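Local coordinates for cellulose hydrolase (Bacillus licheniformis, PDB 4YZT), which hydrolyses internal beta-1,4-glucosidic bonds of cellulose as a three-module family 5 endoglucanase, here holding cellotetraose in its TIM-barrel cleft, at residues Tyr230-Trp235 against Gly273-Asn278; Thr461-Val466 against Glu492-Lys497; His281-Tyr286 against Pro321-Ile326. All blocks are in the same frame, centred on the assembly; numbering follows the deposited sequence.

Contact 1 (Tyr230-Trp235 against Gly273-Asn278); sequences YVSNWW and GTLGAN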
ATOM      1  N   TYR A 230      -1.388   9.545  -6.525  1.00  9.71           N
ATOM      2  CA  TYR A 230      -2.603   9.188  -5.806  1.00 10.26           C
ATOM      3  C   TYR A 230      -2.263   8.259  -4.633  1.00 10.41           C
ATOM      4  O   TYR A 230      -2.702   8.508  -3.502  1.00 12.29           O
ATOM      5  CB  TYR A 230      -3.671   8.518  -6.705  1.00 11.82           C
ATOM      6  CG  TYR A 230      -4.672   7.808  -5.818  1.00 10.61           C
ATOM      7  CD1 TYR A 230      -5.506   8.534  -4.955  1.00  8.98           C
ATOM      8  CD2 TYR A 230      -4.708   6.413  -5.751  1.00  8.40           C
ATOM      9  CE1 TYR A 230      -6.385   7.889  -4.088  1.00  8.99           C
ATOM     10  CE2 TYR A 230      -5.583   5.755  -4.878  1.00 10.13           C
ATOM     11  CZ  TYR A 230      -6.412   6.499  -4.053  1.00 11.32           C
ATOM     12  OH  TYR A 230      -7.272   5.861  -3.186  1.00 11.29           O
ATOM     13  N   VAL A 231      -1.489   7.199  -4.882  1.00  9.43           N
ATOM     14  CA  VAL A 231      -1.271   6.220  -3.818  1.00 10.00           C
ATOM     15  C   VAL A 231      -0.492   6.842  -2.668  1.00 10.62           C
ATOM     16  O   VAL A 231      -0.710   6.475  -1.513  1.00  9.04           O
ATOM     17  CB  VAL A 231      -0.564   4.919  -4.323  1.00 14.36           C
ATOM     18  CG1 VAL A 231      -1.392   4.257  -5.417  1.00 13.52           C
ATOM     19  CG2 VAL A 231       0.833   5.182  -4.806  1.00 11.95           C
ATOM     20  N   SER A 232       0.350   7.826  -2.976  1.00 11.78           N
ATOM     21  CA  SER A 232       1.168   8.494  -1.950  1.00 11.50           C
ATOM     22  C   SER A 232       0.597   9.828  -1.451  1.00 10.91           C
ATOM     23  O   SER A 232       1.193  10.483  -0.568  1.00 11.44           O
ATOM     24  CB  SER A 232       2.582   8.745  -2.484  1.00 10.63           C
ATOM     25  OG  SER A 232       3.207   7.531  -2.867  1.00 11.69           O
ATOM     26  N   ASN A 233      -0.553  10.220  -1.996  1.00 11.34           N
ATOM     27  CA  ASN A 233      -1.136  11.557  -1.769  1.00  9.05           C
ATOM     28  C   ASN A 233      -0.081  12.646  -1.965  1.00  9.62           C
ATOM     29  O   ASN A 233       0.268  13.377  -1.042  1.00 11.44           O
ATOM     30  CB  ASN A 233      -1.767  11.668  -0.379  1.00  9.76           C
ATOM     31  CG  ASN A 233      -2.524  12.980  -0.190  1.00 13.41           C
ATOM     32  OD1 ASN A 233      -2.797  13.695  -1.158  1.00 13.50           O
ATOM     33  ND2 ASN A 233      -2.853  13.304   1.051  1.00 12.70           N
ATOM     34  N   TRP A 234       0.446  12.711  -3.182  1.00  9.29           N
ATOM     35  CA  TRP A 234       1.345  13.795  -3.566  1.00 10.05           C
ATOM     36  C   TRP A 234       0.579  14.866  -4.350  1.00 11.07           C
ATOM     37  O   TRP A 234      -0.354  14.551  -5.086  1.00 10.45           O
ATOM     38  CB  TRP A 234       2.498  13.257  -4.424  1.00 11.82           C
ATOM     39  CG  TRP A 234       3.625  12.596  -3.663  1.00 11.73           C
ATOM     40  CD1 TRP A 234       3.592  12.120  -2.391  1.00 10.54           C
ATOM     41  CD2 TRP A 234       4.956  12.368  -4.145  1.00 12.10           C
ATOM     42  NE1 TRP A 234       4.822  11.600  -2.047  1.00 10.66           N
ATOM     43  CE2 TRP A 234       5.677  11.748  -3.108  1.00 11.87           C
ATOM     44  CE3 TRP A 234       5.613  12.650  -5.352  1.00 14.89           C
ATOM     45  CZ2 TRP A 234       7.018  11.388  -3.239  1.00 15.26           C
ATOM     46  CZ3 TRP A 234       6.940  12.291  -5.484  1.00 16.12           C
ATOM     47  CH2 TRP A 234       7.630  11.662  -4.432  1.00 16.31           C
ATOM     48  N   TRP A 235       1.001  16.119  -4.208  1.00 10.64           N
ATOM     49  CA  TRP A 235       0.501  17.226  -5.019  1.00 11.22           C
ATOM     50  C   TRP A 235      -1.014  17.394  -5.036  1.00 12.00           C
ATOM     51  O   TRP A 235      -1.581  17.843  -6.032  1.00 11.77           O
ATOM     52  CB  TRP A 235       1.008  17.085  -6.465  1.00 12.84           C
ATOM     53  CG  TRP A 235       2.510  16.900  -6.560  1.00 14.55           C
ATOM     54  CD1 TRP A 235       3.464  17.621  -5.919  1.00 13.27           C
ATOM     55  CD2 TRP A 235       3.208  15.941  -7.365  1.00 16.86           C
ATOM     56  NE1 TRP A 235       4.716  17.171  -6.260  1.00 13.33           N
ATOM     57  CE2 TRP A 235       4.584  16.132  -7.143  1.00 15.62           C
ATOM     58  CE3 TRP A 235       2.799  14.926  -8.238  1.00 17.73           C
ATOM     59  CZ2 TRP A 235       5.560  15.347  -7.769  1.00 14.82           C
ATOM     60  CZ3 TRP A 235       3.762  14.155  -8.855  1.00 16.83           C
ATOM     61  CH2 TRP A 235       5.128  14.371  -8.620  1.00 14.80           C
ATOM     62  N   GLY A 273      -0.612  -1.343  -3.550  1.00  8.24           N
ATOM     63  CA  GLY A 273      -1.417  -0.813  -2.468  1.00  8.78           C
ATOM     64  C   GLY A 273      -1.239   0.679  -2.290  1.00 11.24           C
ATOM     65  O   GLY A 273      -0.369   1.293  -2.906  1.00 13.63           O
ATOM     66  N   THR A 274      -2.066   1.279  -1.439  1.00 11.67           N
ATOM     67  CA  THR A 274      -1.916   2.705  -1.193  1.00 12.70           C
ATOM     68  C   THR A 274      -0.841   2.911  -0.139  1.00 13.64           C
ATOM     69  O   THR A 274      -0.513   1.995   0.625  1.00 12.78           O
ATOM     70  CB  THR A 274      -3.251   3.382  -0.767  1.00 13.72           C
ATOM     71  OG1 THR A 274      -3.867   2.647   0.301  1.00 13.73           O
ATOM     72  CG2 THR A 274      -4.202   3.424  -1.952  1.00 10.28           C
ATOM     73  N   LEU A 275      -0.284   4.114  -0.136  1.00 12.70           N
ATOM     74  CA  LEU A 275       0.875   4.462   0.671  1.00 13.23           C
ATOM     75  C   LEU A 275       0.603   5.780   1.376  1.00 17.13           C
ATOM     76  O   LEU A 275       1.424   6.698   1.335  1.00 18.16           O
ATOM     77  CB  LEU A 275       2.139   4.576  -0.199  1.00 12.14           C
ATOM     78  CG  LEU A 275       2.559   3.357  -1.041  1.00 12.63           C
ATOM     79  CD1 LEU A 275       3.796   3.694  -1.887  1.00 13.14           C
ATOM     80  CD2 LEU A 275       2.807   2.126  -0.162  1.00 13.01           C
ATOM     81  N   GLY A 276      -0.568   5.886   1.997  1.00 17.14           N
ATOM     82  CA  GLY A 276      -0.909   7.103   2.711  1.00 18.61           C
ATOM     83  C   GLY A 276      -2.205   7.765   2.275  1.00 17.34           C
ATOM     84  O   GLY A 276      -2.784   8.536   3.041  1.00 18.81           O
ATOM     85  N   ALA A 277      -2.654   7.477   1.053  1.00 14.07           N
ATOM     86  CA  ALA A 277      -3.959   7.949   0.589  1.00 13.76           C
ATOM     87  C   ALA A 277      -5.009   7.616   1.646  1.00 15.11           C
ATOM     88  O   ALA A 277      -5.063   6.472   2.103  1.00 18.90           O
ATOM     89  CB  ALA A 277      -4.319   7.299  -0.757  1.00 10.92           C
ATOM     90  N   ASN A 278      -5.830   8.590   2.046  1.00 16.74           N
ATOM     91  CA  ASN A 278      -6.760   8.348   3.155  1.00 19.79           C
ATOM     92  C   ASN A 278      -8.255   8.448   2.831  1.00 19.95           C
ATOM     93  O   ASN A 278      -9.081   8.056   3.647  1.00 20.17           O
ATOM     94  CB  ASN A 278      -6.429   9.287   4.335  1.00 22.04           C
ATOM     95  CG  ASN A 278      -6.799  10.750   4.076  1.00 26.32           C
ATOM     96  OD1 ASN A 278      -6.938  11.193   2.937  1.00 29.50           O
ATOM     97  ND2 ASN A 278      -6.924  11.515   5.155  1.00 29.92           N
TER
HETATM   98  O   HOH W   1      -2.995  11.251   3.265  1.00 16.23           O
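Tyr230 sends its CG out anti to the backbone N (chi1 162°), and the ring beyond meets Thr274 and Ala277; Leu275 CG lies anti to the carbonyl carbon (chi1 -57°), and Leu275 CD1 passes Ser232 OG at 4.0 Å. The setting is the loop that follows strand 267-272 of the TIM barrel, laid against the end of helix 228-231, where Asn233 takes positive phi in a Schellman motif. Two amides of that loop converge on one carbonyl. Leu275 N gives Val231 O a hydrogen bond of 2.8 Å from above the carbonyl plane, and Ala277 N adds a weak one of 3.4 Å. Around this grip, Ala277 CB presses against Tyr230 O at 3.4 Å, and the Tyr230 ring crosses Thr274 obliquely, with CE2 4.0 Å from Thr274 CG2. At Gly273 and Gly276 the backbone angles would drive a CB into the preceding carbonyl O. Leu275, pinned through its amide, touches a bound glucose, consistent with the contact helping to set this cleft wall. Beyond it, Asn233 ND2 bonds to Ala464 O and also reaches a water at 3.0 Å, which donates to Gly276 O at 2.7 Å.

Contact 2 (Thr461-Val466 against Glu492-Lys497); sequences TKLATV and EDFYEK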
ATOM      1  N   THR A 461     -13.684  17.302  11.227  1.00 16.43           N
ATOM      2  CA  THR A 461     -13.085  17.332   9.904  1.00 16.21           C
ATOM      3  C   THR A 461     -11.770  16.550   9.902  1.00 16.00           C
ATOM      4  O   THR A 461     -11.223  16.245  10.958  1.00 15.59           O
ATOM      5  CB  THR A 461     -12.832  18.769   9.401  1.00 16.83           C
ATOM      6  OG1 THR A 461     -11.793  19.382  10.169  1.00 15.46           O
ATOM      7  CG2 THR A 461     -14.092  19.604   9.482  1.00 17.75           C
ATOM      8  N   LYS A 462     -11.280  16.224   8.708  1.00 17.33           N
ATOM      9  CA  LYS A 462     -10.061  15.437   8.548  1.00 17.75           C
ATOM     10  C   LYS A 462      -9.149  16.088   7.532  1.00 13.89           C
ATOM     11  O   LYS A 462      -9.615  16.670   6.544  1.00 14.83           O
ATOM     12  CB  LYS A 462     -10.374  14.002   8.102  1.00 21.00           C
ATOM     13  CG  LYS A 462     -11.390  13.268   8.961  1.00 28.52           C
ATOM     14  CD  LYS A 462     -11.874  12.022   8.245  1.00 34.84           C
ATOM     15  CE  LYS A 462     -12.808  11.198   9.118  1.00 38.85           C
ATOM     16  NZ  LYS A 462     -13.249   9.971   8.397  1.00 42.21           N
ATOM     17  N   LEU A 463      -7.847  15.978   7.750  1.00 10.68           N
ATOM     18  CA  LEU A 463      -6.891  16.560   6.809  1.00 11.63           C
ATOM     19  C   LEU A 463      -6.903  15.811   5.471  1.00 12.44           C
ATOM     20  O   LEU A 463      -6.876  14.574   5.442  1.00 13.09           O
ATOM     21  CB  LEU A 463      -5.485  16.543   7.398  1.00 11.66           C
ATOM     22  CG  LEU A 463      -4.381  17.133   6.517  1.00 12.61           C
ATOM     23  CD1 LEU A 463      -4.643  18.614   6.229  1.00 12.99           C
ATOM     24  CD2 LEU A 463      -3.044  16.923   7.204  1.00 12.90           C
ATOM     25  N   ALA A 464      -6.961  16.566   4.376  1.00  9.06           N
ATOM     26  CA  ALA A 464      -6.951  15.993   3.033  1.00 12.41           C
ATOM     27  C   ALA A 464      -5.623  16.237   2.311  1.00 12.74           C
ATOM     28  O   ALA A 464      -4.948  15.292   1.881  1.00 13.10           O
ATOM     29  CB  ALA A 464      -8.092  16.565   2.227  1.00 12.77           C
ATOM     30  N   THR A 465      -5.256  17.513   2.176  1.00 10.40           N
ATOM     31  CA  THR A 465      -3.979  17.878   1.572  1.00  9.00           C
ATOM     32  C   THR A 465      -3.595  19.300   2.012  1.00 10.21           C
ATOM     33  O   THR A 465      -4.342  19.958   2.734  1.00  9.82           O
ATOM     34  CB  THR A 465      -4.035  17.772   0.021  1.00  9.83           C
ATOM     35  OG1 THR A 465      -2.731  18.025  -0.531  1.00 13.27           O
ATOM     36  CG2 THR A 465      -5.019  18.762  -0.556  1.00  8.84           C
ATOM     37  N   VAL A 466      -2.422  19.764   1.605  1.00  9.94           N
ATOM     38  CA  VAL A 466      -1.962  21.096   1.977  1.00 10.27           C
ATOM     39  C   VAL A 466      -1.279  21.746   0.771  1.00 11.43           C
ATOM     40  O   VAL A 466      -0.554  21.067   0.057  1.00 11.82           O
ATOM     41  CB  VAL A 466      -0.946  21.060   3.155  1.00  9.85           C
ATOM     42  CG1 VAL A 466      -0.682  22.482   3.677  1.00 10.36           C
ATOM     43  CG2 VAL A 466      -1.423  20.154   4.276  1.00  9.97           C
ATOM     44  N   GLU A 492       6.129  13.482   3.880  1.00 11.97           N
ATOM     45  CA  GLU A 492       7.419  14.171   3.779  1.00 12.86           C
ATOM     46  C   GLU A 492       7.261  15.677   4.018  1.00 10.62           C
ATOM     47  O   GLU A 492       8.182  16.310   4.543  1.00 13.08           O
ATOM     48  CB  GLU A 492       8.104  13.894   2.434  1.00 15.38           C
ATOM     49  CG  GLU A 492       7.487  14.554   1.236  1.00 16.24           C
ATOM     50  CD  GLU A 492       8.146  14.125  -0.074  1.00 18.95           C
ATOM     51  OE1 GLU A 492       7.984  14.842  -1.077  1.00 17.64           O
ATOM     52  OE2 GLU A 492       8.810  13.059  -0.108  1.00 21.45           O
ATOM     53  N   ASP A 493       6.090  16.233   3.697  1.00 10.14           N
ATOM     54  CA  ASP A 493       5.844  17.666   3.885  1.00  9.52           C
ATOM     55  C   ASP A 493       4.849  17.991   4.997  1.00  9.99           C
ATOM     56  O   ASP A 493       4.928  19.057   5.609  1.00 13.12           O
ATOM     57  CB  ASP A 493       5.322  18.298   2.596  1.00 11.63           C
ATOM     58  CG  ASP A 493       6.331  18.255   1.470  1.00 13.64           C
ATOM     59  OD1 ASP A 493       7.545  18.269   1.759  1.00 12.58           O
ATOM     60  OD2 ASP A 493       5.896  18.247   0.300  1.00 13.45           O
ATOM     61  N   PHE A 494       3.876  17.111   5.237  1.00 10.73           N
ATOM     62  CA  PHE A 494       2.851  17.433   6.232  1.00 11.55           C
ATOM     63  C   PHE A 494       2.221  16.197   6.836  1.00 10.27           C
ATOM     64  O   PHE A 494       2.283  15.108   6.269  1.00 11.66           O
ATOM     65  CB  PHE A 494       1.740  18.317   5.624  1.00 10.20           C
ATOM     66  CG  PHE A 494       0.915  17.629   4.545  1.00  9.93           C
ATOM     67  CD1 PHE A 494      -0.151  16.789   4.885  1.00 11.14           C
ATOM     68  CD2 PHE A 494       1.197  17.832   3.203  1.00 10.41           C
ATOM     69  CE1 PHE A 494      -0.904  16.156   3.907  1.00 13.18           C
ATOM     70  CE2 PHE A 494       0.439  17.207   2.212  1.00 12.19           C
ATOM     71  CZ  PHE A 494      -0.618  16.367   2.569  1.00 13.58           C
ATOM     72  N   TYR A 495       1.590  16.377   7.986  1.00 11.38           N
ATOM     73  CA  TYR A 495       0.784  15.306   8.568  1.00 13.46           C
ATOM     74  C   TYR A 495      -0.177  15.846   9.611  1.00 15.41           C
ATOM     75  O   TYR A 495      -0.056  16.995  10.062  1.00 13.35           O
ATOM     76  CB  TYR A 495       1.669  14.207   9.184  1.00 12.25           C
ATOM     77  CG  TYR A 495       2.643  14.663  10.256  1.00 12.37           C
ATOM     78  CD1 TYR A 495       3.860  15.258   9.925  1.00 13.68           C
ATOM     79  CD2 TYR A 495       2.357  14.472  11.605  1.00 10.58           C
ATOM     80  CE1 TYR A 495       4.761  15.663  10.920  1.00 12.54           C
ATOM     81  CE2 TYR A 495       3.253  14.882  12.610  1.00 12.59           C
ATOM     82  CZ  TYR A 495       4.450  15.471  12.255  1.00 14.18           C
ATOM     83  OH  TYR A 495       5.336  15.864  13.242  1.00 14.56           O
ATOM     84  N   GLU A 496      -1.154  15.008   9.946  1.00 15.03           N
ATOM     85  CA  GLU A 496      -2.041  15.220  11.081  1.00 16.93           C
ATOM     86  C   GLU A 496      -1.696  14.206  12.165  1.00 16.00           C
ATOM     87  O   GLU A 496      -1.458  13.033  11.868  1.00 15.89           O
ATOM     88  CB  GLU A 496      -3.510  15.079  10.665  1.00 21.86           C
ATOM     89  CG  GLU A 496      -4.497  15.163  11.834  1.00 28.12           C
ATOM     90  CD  GLU A 496      -5.948  14.865  11.448  1.00 36.16           C
ATOM     91  OE1 GLU A 496      -6.787  14.757  12.377  1.00 40.29           O
ATOM     92  OE2 GLU A 496      -6.260  14.743  10.237  1.00 35.99           O
ATOM     93  N   LYS A 497      -1.662  14.641  13.420  1.00 15.57           N
ATOM     94  CA  LYS A 497      -1.469  13.696  14.519  1.00 17.63           C
ATOM     95  C   LYS A 497      -2.217  14.139  15.762  1.00 17.90           C
ATOM     96  O   LYS A 497      -2.058  15.272  16.225  1.00 18.19           O
ATOM     97  CB  LYS A 497       0.017  13.515  14.847  1.00 17.48           C
ATOM     98  CG  LYS A 497       0.261  12.425  15.889  1.00 21.92           C
ATOM     99  CD  LYS A 497       1.726  12.223  16.178  1.00 25.66           C
ATOM    100  CE  LYS A 497       1.925  11.116  17.204  1.00 30.57           C
ATOM    101  NZ  LYS A 497       1.541   9.752  16.703  1.00 31.76           N
TER
HETATM  102  O   HOH W   2      -9.424  14.901  12.641  1.00 26.09           O
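Leu463, Thr465 and Val466 meet Phe494 in the apolar part of this contact, where two antiparallel strand segments lie with their axes 7.9 Å apart. Phe494 CG lies between the backbone N and the carbonyl carbon (chi1 66°), and the ring beyond it receives Val466 CG2 over one face, a CH-pi contact of 3.6 Å from CG2 to the ring centroid. The methyl is displaced toward the CG side of the ring, 3.5 Å from Phe494 CG. Leu463 comes obliquely, its CD2 3.7 Å from Phe494 CD1, and Thr465 CA approaches Phe494 CZ.

The polar part belongs to Glu496, whose extended chain brings its carboxylate across to the other strand. Leu463 N donates to Glu496 OE2 at 3.2 Å, on the syn side but 31° out of the carboxylate plane, with a fairly straight N-H...O angle of 164°. Glu496 OE1 accepts a hydrogen bond of 2.7 Å from a water that also donates to Thr461 O, so one carboxylate serves two points of the 461-466 backbone.

Strand 462-470 edges the sheet containing strand 515-522; within that pairing Ala464 and Thr465 both face Glu520 in a classic beta bulge. Strand 494-497 edges the sheet of strand 500-503, so edge strands of two sheets pack through their side chains, as where the sheets of a beta sandwich meet.

Contact 3 (His281-Tyr286 against Pro321-Ile326); sequences HSKWLY and PVVKEI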
ATOM      1  N   HIS A 281     -13.585   6.187   0.015  1.00 15.56           N
ATOM      2  CA  HIS A 281     -14.225   5.724  -1.209  1.00 14.44           C
ATOM      3  C   HIS A 281     -13.187   5.421  -2.283  1.00 13.18           C
ATOM      4  O   HIS A 281     -13.212   4.371  -2.907  1.00 12.86           O
ATOM      5  CB  HIS A 281     -15.221   6.751  -1.737  1.00 17.31           C
ATOM      6  CG  HIS A 281     -15.764   6.394  -3.081  1.00 17.49           C
ATOM      7  ND1 HIS A 281     -16.842   5.552  -3.244  1.00 18.97           N
ATOM      8  CD2 HIS A 281     -15.341   6.713  -4.328  1.00 18.31           C
ATOM      9  CE1 HIS A 281     -17.080   5.392  -4.534  1.00 18.98           C
ATOM     10  NE2 HIS A 281     -16.178   6.081  -5.214  1.00 17.94           N
ATOM     11  N   SER A 282     -12.268   6.351  -2.501  1.00 12.09           N
ATOM     12  CA  SER A 282     -11.234   6.134  -3.506  1.00 13.12           C
ATOM     13  C   SER A 282     -10.390   4.926  -3.150  1.00 10.50           C
ATOM     14  O   SER A 282     -10.095   4.097  -4.005  1.00  9.95           O
ATOM     15  CB  SER A 282     -10.352   7.365  -3.652  1.00 11.72           C
ATOM     16  OG  SER A 282     -11.092   8.457  -4.181  1.00 12.64           O
ATOM     17  N   LYS A 283      -9.992   4.828  -1.889  1.00 11.13           N
ATOM     18  CA  LYS A 283      -9.140   3.720  -1.467  1.00 12.60           C
ATOM     19  C   LYS A 283      -9.815   2.363  -1.693  1.00 13.79           C
ATOM     20  O   LYS A 283      -9.187   1.419  -2.178  1.00 13.30           O
ATOM     21  CB  LYS A 283      -8.756   3.876   0.002  1.00 14.38           C
ATOM     22  CG  LYS A 283      -7.708   2.872   0.466  1.00 16.06           C
ATOM     23  CD  LYS A 283      -7.823   2.623   1.970  1.00 19.95           C
ATOM     24  CE  LYS A 283      -7.441   3.826   2.801  1.00 22.11           C
ATOM     25  NZ  LYS A 283      -7.779   3.584   4.255  1.00 21.01           N
ATOM     26  N   TRP A 284     -11.099   2.274  -1.346  1.00 10.49           N
ATOM     27  CA  TRP A 284     -11.835   1.023  -1.511  1.00 10.80           C
ATOM     28  C   TRP A 284     -11.978   0.682  -2.992  1.00 10.79           C
ATOM     29  O   TRP A 284     -11.705  -0.446  -3.413  1.00 12.07           O
ATOM     30  CB  TRP A 284     -13.211   1.109  -0.835  1.00 11.35           C
ATOM     31  CG  TRP A 284     -13.131   1.264   0.671  1.00 12.84           C
ATOM     32  CD1 TRP A 284     -12.007   1.210   1.441  1.00 10.77           C
ATOM     33  CD2 TRP A 284     -14.225   1.501   1.572  1.00 12.04           C
ATOM     34  NE1 TRP A 284     -12.331   1.394   2.765  1.00 11.86           N
ATOM     35  CE2 TRP A 284     -13.684   1.585   2.874  1.00 12.23           C
ATOM     36  CE3 TRP A 284     -15.608   1.651   1.407  1.00 12.98           C
ATOM     37  CZ2 TRP A 284     -14.479   1.807   4.008  1.00 13.46           C
ATOM     38  CZ3 TRP A 284     -16.404   1.882   2.543  1.00 15.96           C
ATOM     39  CH2 TRP A 284     -15.834   1.960   3.818  1.00 14.26           C
ATOM     40  N   LEU A 285     -12.391   1.668  -3.784  1.00 10.32           N
ATOM     41  CA  LEU A 285     -12.511   1.501  -5.236  1.00 13.90           C
ATOM     42  C   LEU A 285     -11.182   1.103  -5.907  1.00 13.26           C
ATOM     43  O   LEU A 285     -11.157   0.268  -6.809  1.00 13.07           O
ATOM     44  CB  LEU A 285     -13.047   2.790  -5.864  1.00 14.61           C
ATOM     45  CG  LEU A 285     -13.339   2.745  -7.369  1.00 13.84           C
ATOM     46  CD1 LEU A 285     -14.431   1.702  -7.661  1.00 12.11           C
ATOM     47  CD2 LEU A 285     -13.763   4.107  -7.867  1.00 12.63           C
ATOM     48  N   TYR A 286     -10.092   1.730  -5.490  1.00 11.47           N
ATOM     49  CA  TYR A 286      -8.773   1.418  -6.034  1.00 11.62           C
ATOM     50  C   TYR A 286      -8.402  -0.042  -5.762  1.00 12.37           C
ATOM     51  O   TYR A 286      -7.992  -0.782  -6.669  1.00 11.68           O
ATOM     52  CB  TYR A 286      -7.718   2.364  -5.446  1.00 12.42           C
ATOM     53  CG  TYR A 286      -6.333   2.164  -6.026  1.00 13.77           C
ATOM     54  CD1 TYR A 286      -5.448   1.252  -5.466  1.00 14.69           C
ATOM     55  CD2 TYR A 286      -5.917   2.873  -7.152  1.00 10.94           C
ATOM     56  CE1 TYR A 286      -4.187   1.055  -6.004  1.00 10.14           C
ATOM     57  CE2 TYR A 286      -4.659   2.685  -7.678  1.00  8.99           C
ATOM     58  CZ  TYR A 286      -3.808   1.774  -7.111  1.00 10.63           C
ATOM     59  OH  TYR A 286      -2.549   1.580  -7.644  1.00 11.11           O
ATOM     60  N   PRO A 321     -10.869  -2.109   8.182  1.00 13.86           N
ATOM     61  CA  PRO A 321     -11.271  -3.506   8.019  1.00 14.59           C
ATOM     62  C   PRO A 321     -11.977  -3.753   6.693  1.00 15.65           C
ATOM     63  O   PRO A 321     -11.916  -4.864   6.166  1.00 14.52           O
ATOM     64  CB  PRO A 321     -12.234  -3.732   9.182  1.00 16.80           C
ATOM     65  CG  PRO A 321     -11.908  -2.668  10.152  1.00 16.90           C
ATOM     66  CD  PRO A 321     -11.499  -1.493   9.365  1.00 15.06           C
ATOM     67  N   VAL A 322     -12.661  -2.735   6.185  1.00 13.88           N
ATOM     68  CA  VAL A 322     -13.396  -2.873   4.932  1.00 13.58           C
ATOM     69  C   VAL A 322     -12.444  -3.083   3.758  1.00 14.58           C
ATOM     70  O   VAL A 322     -12.664  -3.981   2.938  1.00 14.92           O
ATOM     71  CB  VAL A 322     -14.288  -1.647   4.662  1.00 12.84           C
ATOM     72  CG1 VAL A 322     -14.852  -1.687   3.247  1.00 13.95           C
ATOM     73  CG2 VAL A 322     -15.397  -1.564   5.712  1.00 14.05           C
ATOM     74  N   VAL A 323     -11.388  -2.275   3.668  1.00 11.27           N
ATOM     75  CA  VAL A 323     -10.477  -2.426   2.538  1.00 11.29           C
ATOM     76  C   VAL A 323      -9.803  -3.813   2.610  1.00 11.96           C
ATOM     77  O   VAL A 323      -9.591  -4.452   1.574  1.00 12.79           O
ATOM     78  CB  VAL A 323      -9.432  -1.287   2.469  1.00 11.12           C
ATOM     79  CG1 VAL A 323      -8.309  -1.481   3.501  1.00 11.46           C
ATOM     80  CG2 VAL A 323      -8.850  -1.196   1.074  1.00 10.96           C
ATOM     81  N   LYS A 324      -9.512  -4.291   3.818  1.00 12.44           N
ATOM     82  CA  LYS A 324      -8.976  -5.638   3.990  1.00 16.88           C
ATOM     83  C   LYS A 324      -9.948  -6.698   3.466  1.00 17.36           C
ATOM     84  O   LYS A 324      -9.551  -7.621   2.752  1.00 13.68           O
ATOM     85  CB  LYS A 324      -8.660  -5.929   5.464  1.00 17.82           C
ATOM     86  CG  LYS A 324      -8.100  -7.352   5.716  1.00 17.84           C
ATOM     87  CD  LYS A 324      -9.154  -8.336   6.229  1.00 23.44           C
ATOM     88  CE  LYS A 324      -9.557  -8.036   7.657  1.00 26.20           C
ATOM     89  NZ  LYS A 324     -10.444  -9.097   8.231  1.00 26.13           N
ATOM     90  N   GLU A 325     -11.220  -6.570   3.827  1.00 14.36           N
ATOM     91  CA  GLU A 325     -12.204  -7.549   3.387  1.00 14.86           C
ATOM     92  C   GLU A 325     -12.378  -7.500   1.870  1.00 12.90           C
ATOM     93  O   GLU A 325     -12.582  -8.539   1.234  1.00 13.24           O
ATOM     94  CB  GLU A 325     -13.554  -7.333   4.080  1.00 14.24           C
ATOM     95  CG  GLU A 325     -13.539  -7.485   5.604  1.00 16.97           C
ATOM     96  CD  GLU A 325     -13.119  -8.867   6.102  0.63 19.78           C
ATOM     97  OE1 GLU A 325     -13.012  -9.821   5.297  1.00 20.00           O
ATOM     98  OE2 GLU A 325     -12.918  -8.999   7.331  0.69 21.71           O
ATOM     99  N   ILE A 326     -12.281  -6.303   1.297  1.00 12.30           N
ATOM    100  CA  ILE A 326     -12.333  -6.145  -0.145  1.00 12.01           C
ATOM    101  C   ILE A 326     -11.202  -6.937  -0.810  1.00 14.81           C
ATOM    102  O   ILE A 326     -11.435  -7.645  -1.784  1.00 12.48           O
ATOM    103  CB  ILE A 326     -12.262  -4.660  -0.547  1.00 11.48           C
ATOM    104  CG1 ILE A 326     -13.637  -4.017  -0.357  1.00 12.09           C
ATOM    105  CG2 ILE A 326     -11.817  -4.501  -1.992  1.00 12.82           C
ATOM    106  CD1 ILE A 326     -13.634  -2.495  -0.466  1.00 11.69           C
TER
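Trp284 lays its indole under Val322, whose CG1 methyl sits over the centre of the six-membered ring. This CH-pi contact measures 3.5 Å from Val322 CG1 to the centroid and lies only 10° off the ring normal. Val322 CG1 is anti to the backbone N (chi1 170°), which carries that methyl to the ring face, while Val322 CB comes to 3.5 Å from Trp284 CZ2. The pyrrole part of the indole is taken up by Val323, its CB 3.7 Å from Trp284 CD1. At the base of the side chain, Ile326 CD1 reaches Trp284 CB at 3.6 Å. Lys283 CD brushes Val323 CG2 at 4.1 Å.

No hydrogen bond joins the two segments, yet Asp320 ties both: its OD2 takes a hydrogen bond from Trp284 NE1 and a salt bridge from Lys283 NZ, its OD1 a hydrogen bond from Val323 N, which should hold the indole's rotation. The helix segments run nearly parallel, 14° apart with axes 9.6 Å apart, as neighbouring helices on the outside of a TIM barrel. Over their seam, strand 424-431 brings Gln424 onto Trp284, Val322 and Ile326, and strand 338-347 puts Ala342 on Trp284 and Ile338 on Ile326.

Overall arrangement
Contacts 1 and 3 belong to the catalytic barrel, their centres about 13 Å apart; the loop of 273-278 leads into helix 280-296, and the Tyr230 hydroxyl packs on the backbone of Ser282 and Lys283. Contact 2 lies in the C-terminal beta module, centre about 12 Å from contact 1 and 20 Å from contact 3. Along the chain contact 1 closes first, then contact 3, then contact 2. Two side-chain amides of contact 1 bond to the backbone of strand 462-470, so the cleft-side loops are docked on the C-terminal module, while contact 3 meets the middle X2 module. The contacts thus lie beside the places where the barrel meets the other two modules.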